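Local coordinates for protein alpha-glucosidase (Pseudoalteromonas sp. K8, PDB 5HQ4) that probably acts as a calcium-dependent glycoside hydrolase of family 97, hydrolysing alpha-glucosidic linkages, at residues Trp150-Tyr155 with Thr435-Lys440. Numbering follows the deposited sequence.
With CA (calcium ion), chain G.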
loop_
_atom_site.group_PDB
_atom_site.type_symbol
_atom_site.label_atom_id
_atom_site.label_comp_id
_atom_site.label_asym_id
_atom_site.label_seq_id
_atom_site.Cartn_x
_atom_site.Cartn_y
_atom_site.Cartn_z
ATOM N N TRP A 150 -3.190 -0.507 -19.149
ATOM C CA TRP A 150 -4.639 -0.423 -19.054
ATOM C C TRP A 150 -5.160 -0.822 -17.677
ATOM O O TRP A 150 -6.239 -0.357 -17.284
ATOM C CB TRP A 150 -5.287 -1.288 -20.142
ATOM C CG TRP A 150 -5.189 -2.750 -19.892
ATOM C CD1 TRP A 150 -4.145 -3.582 -20.217
ATOM C CD2 TRP A 150 -6.176 -3.576 -19.256
ATOM N NE1 TRP A 150 -4.432 -4.874 -19.823
ATOM C CE2 TRP A 150 -5.667 -4.893 -19.226
ATOM C CE3 TRP A 150 -7.434 -3.325 -18.695
ATOM C CZ2 TRP A 150 -6.381 -5.954 -18.676
ATOM C CZ3 TRP A 150 -8.143 -4.385 -18.154
ATOM C CH2 TRP A 150 -7.611 -5.680 -18.143
ATOM N N ASN A 151 -4.418 -1.633 -16.914
ATOM C CA ASN A 151 -4.923 -2.100 -15.625
ATOM C C ASN A 151 -4.252 -1.447 -14.414
ATOM O O ASN A 151 -4.275 -2.031 -13.327
ATOM C CB ASN A 151 -4.821 -3.622 -15.514
ATOM C CG ASN A 151 -6.049 -4.214 -14.849
ATOM O OD1 ASN A 151 -7.149 -3.704 -15.036
ATOM N ND2 ASN A 151 -5.867 -5.254 -14.037
ATOM N N ARG A 152 -3.683 -0.244 -14.561
ATOM C CA ARG A 152 -3.263 0.596 -13.408
ATOM C C ARG A 152 -2.165 -0.131 -12.630
ATOM O O ARG A 152 -1.145 -0.522 -13.223
ATOM C CB ARG A 152 -4.498 0.969 -12.567
ATOM C CG ARG A 152 -5.624 1.686 -13.320
ATOM C CD ARG A 152 -6.902 1.746 -12.459
ATOM N NE ARG A 152 -7.177 0.440 -11.870
ATOM C CZ ARG A 152 -7.802 -0.550 -12.489
ATOM N NH1 ARG A 152 -8.261 -0.396 -13.726
ATOM N NH2 ARG A 152 -7.971 -1.704 -11.867
ATOM N N TYR A 153 -2.312 -0.316 -11.313
ATOM C CA TYR A 153 -1.332 -1.034 -10.504
ATOM C C TYR A 153 -1.615 -2.527 -10.433
ATOM O O TYR A 153 -0.850 -3.257 -9.794
ATOM C CB TYR A 153 -1.302 -0.488 -9.069
ATOM C CG TYR A 153 -0.958 0.984 -8.915
ATOM C CD1 TYR A 153 -1.892 1.876 -8.390
ATOM C CD2 TYR A 153 0.304 1.473 -9.260
ATOM C CE1 TYR A 153 -1.593 3.223 -8.230
ATOM C CE2 TYR A 153 0.619 2.832 -9.099
ATOM C CZ TYR A 153 -0.342 3.697 -8.578
ATOM O OH TYR A 153 -0.075 5.046 -8.409
ATOM N N GLU A 154 -2.704 -2.994 -11.039
ATOM C CA GLU A 154 -3.175 -4.366 -10.808
ATOM C C GLU A 154 -2.574 -5.311 -11.855
ATOM O O GLU A 154 -3.225 -5.777 -12.796
ATOM C CB GLU A 154 -4.702 -4.401 -10.786
ATOM C CG GLU A 154 -5.298 -3.723 -9.525
ATOM C CD GLU A 154 -6.825 -3.683 -9.520
ATOM O OE1 GLU A 154 -7.413 -3.590 -8.426
ATOM O OE2 GLU A 154 -7.432 -3.769 -10.608
ATOM N N TYR A 155 -1.287 -5.596 -11.656
ATOM C CA TYR A 155 -0.508 -6.517 -12.471
ATOM C C TYR A 155 0.237 -7.481 -11.559
ATOM O O TYR A 155 0.585 -7.135 -10.428
ATOM C CB TYR A 155 0.535 -5.765 -13.339
ATOM C CG TYR A 155 -0.091 -4.985 -14.470
ATOM C CD1 TYR A 155 -0.295 -5.582 -15.708
ATOM C CD2 TYR A 155 -0.498 -3.660 -14.297
ATOM C CE1 TYR A 155 -0.877 -4.884 -16.756
ATOM C CE2 TYR A 155 -1.082 -2.950 -15.346
ATOM C CZ TYR A 155 -1.269 -3.577 -16.568
ATOM O OH TYR A 155 -1.852 -2.901 -17.610
ATOM N N THR A 435 -9.192 3.056 0.024
ATOM C CA THR A 435 -9.278 3.441 -1.390
ATOM C C THR A 435 -8.880 2.280 -2.295
ATOM O O THR A 435 -7.723 1.860 -2.290
ATOM C CB THR A 435 -8.372 4.640 -1.693
ATOM O OG1 THR A 435 -8.592 5.674 -0.731
ATOM C CG2 THR A 435 -8.658 5.182 -3.097
ATOM N N HIS A 436 -9.822 1.785 -3.097
ATOM C CA HIS A 436 -9.473 0.861 -4.167
ATOM C C HIS A 436 -9.309 1.640 -5.469
ATOM O O HIS A 436 -9.860 2.733 -5.625
ATOM C CB HIS A 436 -10.517 -0.257 -4.284
ATOM C CG HIS A 436 -10.395 -1.269 -3.181
ATOM N ND1 HIS A 436 -10.465 -2.629 -3.395
ATOM C CD2 HIS A 436 -10.130 -1.109 -1.859
ATOM C CE1 HIS A 436 -10.278 -3.263 -2.247
ATOM N NE2 HIS A 436 -10.073 -2.364 -1.300
ATOM N N GLU A 437 -8.511 1.085 -6.380
ATOM C CA GLU A 437 -7.996 1.811 -7.538
ATOM C C GLU A 437 -7.464 3.178 -7.097
ATOM O O GLU A 437 -7.953 4.222 -7.539
ATOM C CB GLU A 437 -9.048 1.951 -8.629
ATOM C CG GLU A 437 -9.575 0.586 -9.105
ATOM C CD GLU A 437 -10.539 -0.047 -8.094
ATOM O OE1 GLU A 437 -11.431 0.668 -7.598
ATOM O OE2 GLU A 437 -10.388 -1.243 -7.762
ATOM N N PRO A 438 -6.465 3.199 -6.214
ATOM C CA PRO A 438 -6.023 4.443 -5.581
ATOM C C PRO A 438 -4.838 5.060 -6.294
ATOM O O PRO A 438 -4.346 4.510 -7.285
ATOM C CB PRO A 438 -5.582 3.955 -4.199
ATOM C CG PRO A 438 -4.852 2.672 -4.562
ATOM C CD PRO A 438 -5.700 2.048 -5.703
ATOM N N ILE A 439 -4.363 6.191 -5.771
ATOM C CA ILE A 439 -2.955 6.559 -5.916
ATOM C C ILE A 439 -2.138 5.669 -4.986
ATOM O O ILE A 439 -2.602 5.291 -3.899
ATOM C CB ILE A 439 -2.749 8.053 -5.585
ATOM C CG1 ILE A 439 -1.276 8.453 -5.725
ATOM C CG2 ILE A 439 -3.206 8.367 -4.147
ATOM C CD1 ILE A 439 -0.786 8.477 -7.180
ATOM N N LYS A 440 -0.929 5.305 -5.414
ATOM C CA LYS A 440 -0.050 4.506 -4.566
ATOM C C LYS A 440 0.177 5.200 -3.226
ATOM O O LYS A 440 0.097 6.431 -3.110
ATOM C CB LYS A 440 1.290 4.262 -5.266
ATOM C CG LYS A 440 2.140 5.559 -5.417
ATOM C CD LYS A 440 3.166 5.446 -6.556
ATOM C CE LYS A 440 4.039 6.705 -6.610
ATOM N NZ LYS A 440 5.074 6.670 -7.692
HETATM CA CA CA G . -9.779 -3.510 -7.651
HETATM O O HOH W 1 -6.757 -1.149 -6.624
HETATM O O HOH W 2 -10.053 -3.757 -10.011
HETATM O O HOH W 3 -11.358 -3.362 -5.863
#
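E154 and E437 share a calcium ion, a worked example of a metal site at the C-terminal end of a (β/α)8-barrel strand built with help from another domain. E437 follows barrel strand 432-435, whereas E154 closes a type II' turn in a loop of the N-terminal β-domain. Their carboxylates stand 77° apart, presenting OE1 of E154 at 2.5 Å and OE2 of E437 at 2.4 Å to the calcium; E455, E461 and two waters complete the shell. The E154 chain is extended beyond CG, while E437 bends at chi2 (75°), its OE1 taken by the backbone N of Y389. A further water joins E154 OE1 to the backbone N of E437. R152, salt-bridged through NH2 to E154 OE2, turns its guanidinium steeply against the E437 carboxylate; its buried NE, 3.7 Å from CG of E437, has no polar partner. Away from the metal, Y153 crosses K440 nearly at a right angle, its ring edge directed at the P438 carbonyl, with CE1 3.2 Å from O. K440 N donates to Y153 OH (3.1 Å, 150° at the hydrogen). With Y153 cut back to alanine, the K440 amide is likely to lose its acceptor and a gap to open between the loops. CB of K440 packs 3.5 Å from Y153 OH.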